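Local coordinates for putative oxidoreductase (Salmonella enterica subsp. enterica serovar Typhimurium, PDB 3NX4), which binds NADP and probably works as an NADPH-dependent acryloyl-CoA reductase of the medium-chain dehydrogenase/reductase family, at residues Ile216-Leu228 with Val237-Thr250. Sequence-based numbering, arbitrary orientation.
With NAP (NADP nicotinamide-adenine-dinucleotide phosphate), chain C.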
ATOM      1  N   ILE A 216       0.790 -11.816  -3.643  1.00 22.95           N
ATOM      2  CA  ILE A 216      -0.605 -11.692  -4.022  1.00 25.44           C
ATOM      3  C   ILE A 216      -1.365 -12.372  -2.893  1.00 26.19           C
ATOM      4  O   ILE A 216      -1.215 -13.581  -2.680  1.00 24.84           O
ATOM      5  CB  ILE A 216      -0.870 -12.377  -5.384  1.00 24.17           C
ATOM      6  CG1 ILE A 216      -0.063 -11.670  -6.486  1.00 25.80           C
ATOM      7  CG2 ILE A 216      -2.372 -12.391  -5.700  1.00 25.02           C
ATOM      8  CD1 ILE A 216      -0.381 -12.142  -7.926  1.00 20.46           C
ATOM      9  N   ASP A 217      -2.137 -11.591  -2.142  1.00 25.39           N
ATOM     10  CA  ASP A 217      -2.821 -12.115  -0.966  1.00 26.52           C
ATOM     11  C   ASP A 217      -4.327 -12.192  -1.130  1.00 31.91           C
ATOM     12  O   ASP A 217      -4.973 -11.209  -1.507  1.00 29.50           O
ATOM     13  CB  ASP A 217      -2.522 -11.282   0.277  1.00 25.04           C
ATOM     14  CG  ASP A 217      -3.279 -11.793   1.500  1.00 32.64           C
ATOM     15  OD1 ASP A 217      -2.978 -12.922   1.976  1.00 36.05           O
ATOM     16  OD2 ASP A 217      -4.195 -11.082   1.967  1.00 35.18           O
ATOM     17  N   THR A 218      -4.872 -13.371  -0.855  1.00 29.40           N
ATOM     18  CA  THR A 218      -6.295 -13.628  -0.939  1.00 30.22           C
ATOM     19  C   THR A 218      -6.894 -13.982   0.423  1.00 26.77           C
ATOM     20  O   THR A 218      -8.073 -14.237   0.528  1.00 35.79           O
ATOM     21  CB  THR A 218      -6.565 -14.810  -1.874  1.00 32.07           C
ATOM     22  OG1 THR A 218      -6.128 -16.013  -1.245  1.00 34.59           O
ATOM     23  CG2 THR A 218      -5.833 -14.638  -3.191  1.00 27.43           C
ATOM     24  N   VAL A 219      -6.054 -14.031   1.446  1.00 31.91           N
ATOM     25  CA  VAL A 219      -6.465 -14.469   2.771  1.00 34.24           C
ATOM     26  C   VAL A 219      -6.723 -13.380   3.801  1.00 34.44           C
ATOM     27  O   VAL A 219      -7.635 -13.481   4.594  1.00 37.22           O
ATOM     28  CB  VAL A 219      -5.437 -15.458   3.347  1.00 33.35           C
ATOM     29  CG1 VAL A 219      -5.865 -15.940   4.707  1.00 32.72           C
ATOM     30  CG2 VAL A 219      -5.215 -16.603   2.399  1.00 33.33           C
ATOM     31  N   GLY A 220      -5.897 -12.349   3.794  1.00 32.58           N
ATOM     32  CA  GLY A 220      -6.035 -11.282   4.754  1.00 29.42           C
ATOM     33  C   GLY A 220      -5.650 -11.743   6.145  1.00 31.01           C
ATOM     34  O   GLY A 220      -4.965 -12.730   6.316  1.00 31.33           O
ATOM     35  N   ASP A 221      -6.103 -10.998   7.141  1.00 38.78           N
ATOM     36  CA  ASP A 221      -5.891 -11.341   8.537  1.00 39.23           C
ATOM     37  C   ASP A 221      -4.430 -11.530   8.917  1.00 33.93           C
ATOM     38  O   ASP A 221      -3.567 -10.771   8.511  1.00 33.14           O
ATOM     39  CB  ASP A 221      -6.657 -12.617   8.863  1.00 45.29           C
ATOM     40  CG  ASP A 221      -6.897 -12.792  10.350  1.00 58.24           C
ATOM     41  OD1 ASP A 221      -7.317 -11.825  11.006  1.00 62.92           O
ATOM     42  OD2 ASP A 221      -6.657 -13.899  10.856  1.00 56.80           O
ATOM     43  N   LYS A 222      -4.176 -12.571   9.697  1.00 31.11           N
ATOM     44  CA  LYS A 222      -2.841 -12.898  10.168  1.00 30.42           C
ATOM     45  C   LYS A 222      -1.871 -13.290   9.070  1.00 33.71           C
ATOM     46  O   LYS A 222      -0.700 -12.974   9.139  1.00 31.54           O
ATOM     47  CB  LYS A 222      -2.879 -13.969  11.253  1.00 41.63           C
ATOM     48  CG  LYS A 222      -3.149 -13.416  12.629  1.00 49.04           C
ATOM     49  CD  LYS A 222      -3.318 -14.519  13.649  1.00 62.62           C
ATOM     50  CE  LYS A 222      -3.602 -13.951  15.022  1.00 78.71           C
ATOM     51  NZ  LYS A 222      -4.860 -13.178  15.024  1.00 85.70           N
ATOM     52  N   VAL A 223      -2.357 -14.020   8.080  1.00 29.16           N
ATOM     53  CA  VAL A 223      -1.488 -14.444   7.012  1.00 29.01           C
ATOM     54  C   VAL A 223      -0.953 -13.217   6.289  1.00 28.09           C
ATOM     55  O   VAL A 223       0.227 -13.111   6.077  1.00 28.77           O
ATOM     56  CB  VAL A 223      -2.229 -15.362   6.037  1.00 31.30           C
ATOM     57  CG1 VAL A 223      -1.398 -15.623   4.812  1.00 28.66           C
ATOM     58  CG2 VAL A 223      -2.586 -16.664   6.719  1.00 33.23           C
ATOM     59  N   LEU A 224      -1.829 -12.272   5.990  1.00 25.09           N
ATOM     60  CA  LEU A 224      -1.428 -11.044   5.330  1.00 26.28           C
ATOM     61  C   LEU A 224      -0.489 -10.259   6.220  1.00 27.40           C
ATOM     62  O   LEU A 224       0.495  -9.714   5.752  1.00 28.86           O
ATOM     63  CB  LEU A 224      -2.644 -10.202   4.973  1.00 26.25           C
ATOM     64  CG  LEU A 224      -2.383  -8.798   4.442  1.00 33.80           C
ATOM     65  CD1 LEU A 224      -1.432  -8.834   3.275  1.00 27.58           C
ATOM     66  CD2 LEU A 224      -3.684  -8.126   4.069  1.00 28.69           C
ATOM     67  N   ALA A 225      -0.791 -10.219   7.514  1.00 28.17           N
ATOM     68  CA  ALA A 225       0.057  -9.490   8.451  1.00 29.53           C
ATOM     69  C   ALA A 225       1.480 -10.044   8.450  1.00 32.24           C
ATOM     70  O   ALA A 225       2.443  -9.285   8.465  1.00 28.09           O
ATOM     71  CB  ALA A 225      -0.530  -9.529   9.844  1.00 30.92           C
ATOM     72  N   LYS A 226       1.615 -11.367   8.416  1.00 30.64           N
ATOM     73  CA  LYS A 226       2.950 -11.962   8.439  1.00 29.39           C
ATOM     74  C   LYS A 226       3.667 -11.804   7.102  1.00 27.57           C
ATOM     75  O   LYS A 226       4.870 -11.551   7.060  1.00 27.99           O
ATOM     76  CB  LYS A 226       2.910 -13.436   8.842  1.00 26.35           C
ATOM     77  CG  LYS A 226       4.315 -13.998   9.037  1.00 38.68           C
ATOM     78  CD  LYS A 226       4.358 -15.099  10.076  1.00 44.65           C
ATOM     79  CE  LYS A 226       5.763 -15.652  10.202  1.00 42.75           C
ATOM     80  NZ  LYS A 226       5.770 -16.924  10.949  1.00 47.86           N
ATOM     81  N   VAL A 227       2.929 -11.970   6.012  1.00 26.33           N
ATOM     82  CA  VAL A 227       3.477 -11.672   4.686  1.00 23.30           C
ATOM     83  C   VAL A 227       4.032 -10.247   4.635  1.00 26.35           C
ATOM     84  O   VAL A 227       5.137 -10.029   4.142  1.00 25.87           O
ATOM     85  CB  VAL A 227       2.449 -11.931   3.571  1.00 24.88           C
ATOM     86  CG1 VAL A 227       2.927 -11.352   2.237  1.00 26.83           C
ATOM     87  CG2 VAL A 227       2.198 -13.458   3.441  1.00 24.63           C
ATOM     88  N   LEU A 228       3.282  -9.281   5.156  1.00 24.67           N
ATOM     89  CA  LEU A 228       3.805  -7.912   5.228  1.00 28.87           C
ATOM     90  C   LEU A 228       5.118  -7.831   6.002  1.00 28.03           C
ATOM     91  O   LEU A 228       6.022  -7.109   5.594  1.00 24.54           O
ATOM     92  CB  LEU A 228       2.789  -6.945   5.836  1.00 26.92           C
ATOM     93  CG  LEU A 228       1.589  -6.603   4.956  1.00 27.52           C
ATOM     94  CD1 LEU A 228       0.495  -5.988   5.812  1.00 29.23           C
ATOM     95  CD2 LEU A 228       2.003  -5.669   3.829  1.00 24.74           C
ATOM     96  N   VAL A 237       2.825  -5.827  -1.932  1.00 25.95           N
ATOM     97  CA  VAL A 237       1.777  -6.813  -1.759  1.00 19.58           C
ATOM     98  C   VAL A 237       0.510  -6.343  -2.462  1.00 26.12           C
ATOM     99  O   VAL A 237       0.009  -5.258  -2.172  1.00 27.70           O
ATOM    100  CB  VAL A 237       1.416  -7.003  -0.275  1.00 23.56           C
ATOM    101  CG1 VAL A 237       0.302  -8.065  -0.152  1.00 23.14           C
ATOM    102  CG2 VAL A 237       2.639  -7.398   0.531  1.00 27.00           C
ATOM    103  N   ALA A 238      -0.008  -7.156  -3.385  1.00 26.64           N
ATOM    104  CA  ALA A 238      -1.324  -6.918  -3.967  1.00 26.40           C
ATOM    105  C   ALA A 238      -2.347  -7.723  -3.158  1.00 30.16           C
ATOM    106  O   ALA A 238      -2.286  -8.943  -3.106  1.00 26.65           O
ATOM    107  CB  ALA A 238      -1.349  -7.325  -5.459  1.00 21.05           C
ATOM    108  N   ALA A 239      -3.266  -7.030  -2.498  1.00 25.98           N
ATOM    109  CA  ALA A 239      -4.221  -7.681  -1.613  1.00 26.89           C
ATOM    110  C   ALA A 239      -5.619  -7.599  -2.204  1.00 26.87           C
ATOM    111  O   ALA A 239      -6.083  -6.507  -2.562  1.00 29.12           O
ATOM    112  CB  ALA A 239      -4.194  -7.012  -0.235  1.00 23.27           C
ATOM    113  N   CYS A 240      -6.305  -8.735  -2.286  1.00 29.41           N
ATOM    114  CA  CYS A 240      -7.639  -8.745  -2.876  1.00 30.61           C
ATOM    115  C   CYS A 240      -8.667  -9.537  -2.070  1.00 30.56           C
ATOM    116  O   CYS A 240      -9.846  -9.561  -2.429  1.00 33.46           O
ATOM    117  CB  CYS A 240      -7.576  -9.301  -4.303  1.00 29.45           C
ATOM    118  SG  CYS A 240      -7.216 -11.098  -4.325  1.00 33.86           S
ATOM    119  N   GLY A 241      -8.242 -10.175  -0.982  1.00 28.33           N
ATOM    120  CA  GLY A 241      -9.122 -11.120  -0.315  1.00 30.30           C
ATOM    121  C   GLY A 241      -9.301 -11.019   1.191  1.00 31.17           C
ATOM    122  O   GLY A 241      -8.707 -10.164   1.870  1.00 26.26           O
ATOM    123  N   LEU A 242     -10.147 -11.907   1.710  1.00 28.14           N
ATOM    124  CA  LEU A 242     -10.436 -11.974   3.137  1.00 30.27           C
ATOM    125  C   LEU A 242     -10.817 -13.392   3.552  1.00 36.02           C
ATOM    126  O   LEU A 242     -11.524 -13.583   4.539  1.00 37.90           O
ATOM    127  CB  LEU A 242     -11.574 -11.019   3.500  1.00 40.39           C
ATOM    128  CG  LEU A 242     -12.785 -10.940   2.558  1.00 35.59           C
ATOM    129  CD1 LEU A 242     -13.474 -12.280   2.387  1.00 36.88           C
ATOM    130  CD2 LEU A 242     -13.773  -9.911   3.071  1.00 40.68           C
ATOM    131  N   ALA A 243     -10.351 -14.383   2.799  1.00 31.09           N
ATOM    132  CA  ALA A 243     -10.717 -15.774   3.083  1.00 34.68           C
ATOM    133  C   ALA A 243     -10.389 -16.145   4.528  1.00 32.64           C
ATOM    134  O   ALA A 243     -11.071 -16.959   5.128  1.00 36.51           O
ATOM    135  CB  ALA A 243     -10.021 -16.713   2.119  1.00 32.31           C
ATOM    136  N   GLY A 244      -9.342 -15.543   5.082  1.00 37.08           N
ATOM    137  CA  GLY A 244      -8.938 -15.838   6.449  1.00 40.54           C
ATOM    138  C   GLY A 244      -9.492 -14.886   7.497  1.00 43.54           C
ATOM    139  O   GLY A 244      -9.271 -15.081   8.695  1.00 47.76           O
ATOM    140  N   GLY A 245     -10.205 -13.856   7.050  1.00 39.03           N
ATOM    141  CA  GLY A 245     -10.713 -12.826   7.941  1.00 38.66           C
ATOM    142  C   GLY A 245     -10.443 -11.435   7.386  1.00 36.63           C
ATOM    143  O   GLY A 245      -9.424 -11.210   6.725  1.00 35.13           O
ATOM    144  N   PHE A 246     -11.350 -10.495   7.652  1.00 37.03           N
ATOM    145  CA  PHE A 246     -11.236  -9.145   7.080  1.00 39.60           C
ATOM    146  C   PHE A 246     -10.333  -8.223   7.901  1.00 38.09           C
ATOM    147  O   PHE A 246      -9.915  -7.173   7.419  1.00 34.77           O
ATOM    148  CB  PHE A 246     -12.617  -8.500   6.933  1.00 41.99           C
ATOM    149  CG  PHE A 246     -13.235  -8.108   8.239  1.00 54.08           C
ATOM    150  CD1 PHE A 246     -13.056  -6.835   8.752  1.00 55.96           C
ATOM    151  CD2 PHE A 246     -13.979  -9.021   8.970  1.00 65.00           C
ATOM    152  CE1 PHE A 246     -13.617  -6.475   9.966  1.00 62.49           C
ATOM    153  CE2 PHE A 246     -14.543  -8.668  10.186  1.00 66.27           C
ATOM    154  CZ  PHE A 246     -14.362  -7.393  10.682  1.00 66.88           C
ATOM    155  N   ALA A 247     -10.038  -8.596   9.142  1.00 40.93           N
ATOM    156  CA  ALA A 247      -9.175  -7.757   9.969  1.00 44.04           C
ATOM    157  C   ALA A 247      -7.761  -7.735   9.396  1.00 39.91           C
ATOM    158  O   ALA A 247      -7.355  -8.661   8.689  1.00 38.92           O
ATOM    159  CB  ALA A 247      -9.163  -8.248  11.416  1.00 39.57           C
ATOM    160  N   LEU A 248      -7.019  -6.683   9.713  1.00 41.44           N
ATOM    161  CA  LEU A 248      -5.626  -6.557   9.305  1.00 32.51           C
ATOM    162  C   LEU A 248      -4.797  -6.123  10.509  1.00 37.07           C
ATOM    163  O   LEU A 248      -4.523  -4.945  10.676  1.00 34.43           O
ATOM    164  CB  LEU A 248      -5.464  -5.589   8.140  1.00 31.66           C
ATOM    165  CG  LEU A 248      -4.034  -5.494   7.609  1.00 30.25           C
ATOM    166  CD1 LEU A 248      -3.356  -6.846   7.618  1.00 31.25           C
ATOM    167  CD2 LEU A 248      -4.012  -4.881   6.228  1.00 29.92           C
ATOM    168  N   PRO A 249      -4.423  -7.078  11.352  1.00 36.26           N
ATOM    169  CA  PRO A 249      -3.662  -6.780  12.569  1.00 36.93           C
ATOM    170  C   PRO A 249      -2.178  -6.676  12.276  1.00 41.69           C
ATOM    171  O   PRO A 249      -1.423  -7.612  12.507  1.00 44.85           O
ATOM    172  CB  PRO A 249      -3.922  -8.007  13.434  1.00 40.71           C
ATOM    173  CG  PRO A 249      -4.106  -9.101  12.463  1.00 39.78           C
ATOM    174  CD  PRO A 249      -4.787  -8.501  11.269  1.00 36.64           C
ATOM    175  N   THR A 250      -1.776  -5.518  11.774  1.00 38.54           N
ATOM    176  CA  THR A 250      -0.398  -5.270  11.388  1.00 30.07           C
ATOM    177  C   THR A 250       0.184  -4.048  12.089  1.00 40.37           C
ATOM    178  O   THR A 250      -0.428  -3.479  12.984  1.00 41.93           O
ATOM    179  CB  THR A 250      -0.270  -5.122   9.852  1.00 30.71           C
ATOM    180  OG1 THR A 250       1.105  -4.979   9.492  1.00 37.75           O
ATOM    181  CG2 THR A 250      -1.047  -3.921   9.361  1.00 28.87           C
TER
HETATM  182  PA  NAP C 330     -11.335 -19.472  -2.987  1.00 31.99           P
HETATM  183  O1A NAP C 330     -11.315 -20.197  -4.269  1.00 26.49           O
HETATM  184  O2A NAP C 330     -12.231 -19.972  -1.933  1.00 27.01           O
HETATM  185  O5B NAP C 330      -9.847 -19.304  -2.429  1.00 29.04           O
HETATM  186  C5B NAP C 330      -9.662 -18.926  -1.094  1.00 27.15           C
HETATM  187  C4B NAP C 330      -8.480 -19.750  -0.604  1.00 28.79           C
HETATM  188  O4B NAP C 330      -8.093 -19.276   0.656  1.00 28.76           O
HETATM  189  C3B NAP C 330      -8.831 -21.229  -0.428  1.00 34.01           C
HETATM  190  O3B NAP C 330      -8.523 -21.960  -1.599  1.00 30.15           O
HETATM  191  C2B NAP C 330      -7.933 -21.653   0.719  1.00 29.24           C
HETATM  192  O2B NAP C 330      -6.698 -22.034   0.162  1.00 29.76           O
HETATM  193  C1B NAP C 330      -7.709 -20.362   1.488  1.00 33.31           C
HETATM  194  N9A NAP C 330      -8.533 -20.296   2.703  1.00 30.79           N
HETATM  195  C8A NAP C 330      -9.870 -20.587   2.824  1.00 39.82           C
HETATM  196  N7A NAP C 330     -10.232 -20.363   4.111  1.00 40.75           N
HETATM  197  C5A NAP C 330      -9.158 -19.922   4.797  1.00 37.44           C
HETATM  198  C6A NAP C 330      -8.970 -19.553   6.123  1.00 42.47           C
HETATM  199  N6A NAP C 330      -9.971 -19.596   6.994  1.00 52.13           N
HETATM  200  N1A NAP C 330      -7.729 -19.135   6.533  1.00 41.38           N
HETATM  201  C2A NAP C 330      -6.679 -19.088   5.641  1.00 40.75           C
HETATM  202  N3A NAP C 330      -6.865 -19.462   4.326  1.00 36.41           N
HETATM  203  C4A NAP C 330      -8.085 -19.873   3.918  1.00 32.99           C
HETATM  204  O3  NAP C 330     -11.758 -17.934  -3.252  1.00 29.03           O
HETATM  205  PN  NAP C 330     -11.478 -17.002  -4.524  1.00 30.80           P
HETATM  206  O1N NAP C 330     -12.668 -16.961  -5.405  1.00 30.99           O
HETATM  207  O2N NAP C 330     -10.175 -17.428  -5.085  1.00 25.55           O
HETATM  208  O5D NAP C 330     -11.324 -15.594  -3.757  1.00 33.41           O
HETATM  209  C5D NAP C 330     -10.262 -15.436  -2.846  1.00 38.30           C
HETATM  210  C4D NAP C 330     -10.514 -14.213  -1.978  1.00 37.89           C
HETATM  211  O4D NAP C 330     -10.472 -13.073  -2.803  1.00 37.65           O
HETATM  212  C3D NAP C 330     -11.898 -14.240  -1.352  1.00 41.24           C
HETATM  213  O3D NAP C 330     -11.829 -13.672  -0.062  1.00 37.40           O
HETATM  214  C2D NAP C 330     -12.727 -13.353  -2.253  1.00 47.46           C
HETATM  215  O2D NAP C 330     -13.764 -12.721  -1.544  1.00 48.88           O
HETATM  216  C1D NAP C 330     -11.679 -12.350  -2.691  1.00 42.09           C
HETATM  217  N1N NAP C 330     -11.966 -11.700  -3.976  1.00 43.08           N
HETATM  218  C2N NAP C 330     -12.123 -10.344  -3.984  1.00 45.31           C
HETATM  219  C3N NAP C 330     -12.374  -9.654  -5.167  1.00 45.23           C
HETATM  220  C7N NAP C 330     -12.017  -8.193  -5.193  1.00 43.84           C
HETATM  221  O7N NAP C 330     -12.765  -7.300  -5.976  1.00 45.43           O
HETATM  222  N7N NAP C 330     -10.988  -7.783  -4.461  1.00 30.44           N
HETATM  223  C4N NAP C 330     -12.463 -10.372  -6.359  1.00 43.24           C
HETATM  224  C5N NAP C 330     -12.296 -11.764  -6.341  1.00 42.25           C
HETATM  225  C6N NAP C 330     -12.036 -12.416  -5.137  1.00 36.80           C
HETATM  226  P2B NAP C 330      -5.827 -23.234   0.819  1.00 31.82           P
HETATM  227  O1X NAP C 330      -4.780 -23.617  -0.191  1.00 27.70           O
HETATM  228  O2X NAP C 330      -5.164 -22.742   2.084  1.00 31.54           O
HETATM  229  O3X NAP C 330      -6.757 -24.381   1.106  1.00 36.30           O
HETATM  230  O   HOH W   1      -6.153  -9.719   1.151  1.00 38.45           O
HETATM  231  O   HOH W   2       2.467  -7.315  10.304  1.00 38.31           O
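L224 of helix 221-228 wedges between V237 and L248: its CD1 lies 3.9 Å from V237 CG1, while CD2 turns to L248 CD1. With CG anti to the backbone N (chi1 172°), the branch point lies against L248 CD1, and chi2 sends one methyl to each partner. One turn on, L228 CD2 meets V237 CG2 at 3.8 Å, the side chains crossing at about a right angle. Beside this apolar layer strands 216-217 and 237-239 run parallel; D217 N donates to A238 O, and C240 N to D217 O (2.9 Å, 172° at the hydrogen). They are neighbours in the parallel sheet of the Rossmann domain, and helix 221-228 belongs to the crossover joining them. Past the strand ends A243 N reaches a lone pair of T218 O in the carbonyl plane, and G244 N does likewise with V219 O at 2.7 Å. D217 fixes its own loop through an Asx motif, OD2 taking G220 N on its syn lone pair, while OD1 is hydrogen-bonded to T153 OG1 and weakly to V219 N. On the cofactor side, L242 N donates to NADP ribose O3D at 3.0 Å, and V219 CG1 touches adenine C2A. Toward solvent the fit slackens, and K222 barely grazes P249. D221, partly exposed, still packs closely: its weak N-H bond to A247 O (121°) is supplemented by a CA-H...O contact to that oxygen. A225 CB presses on P249 O at 3.4 Å, and a water links A225 O to T250 OG1. A247, L248 and T250 pair antiparallel with a strand of the second subunit, across the dimer interface.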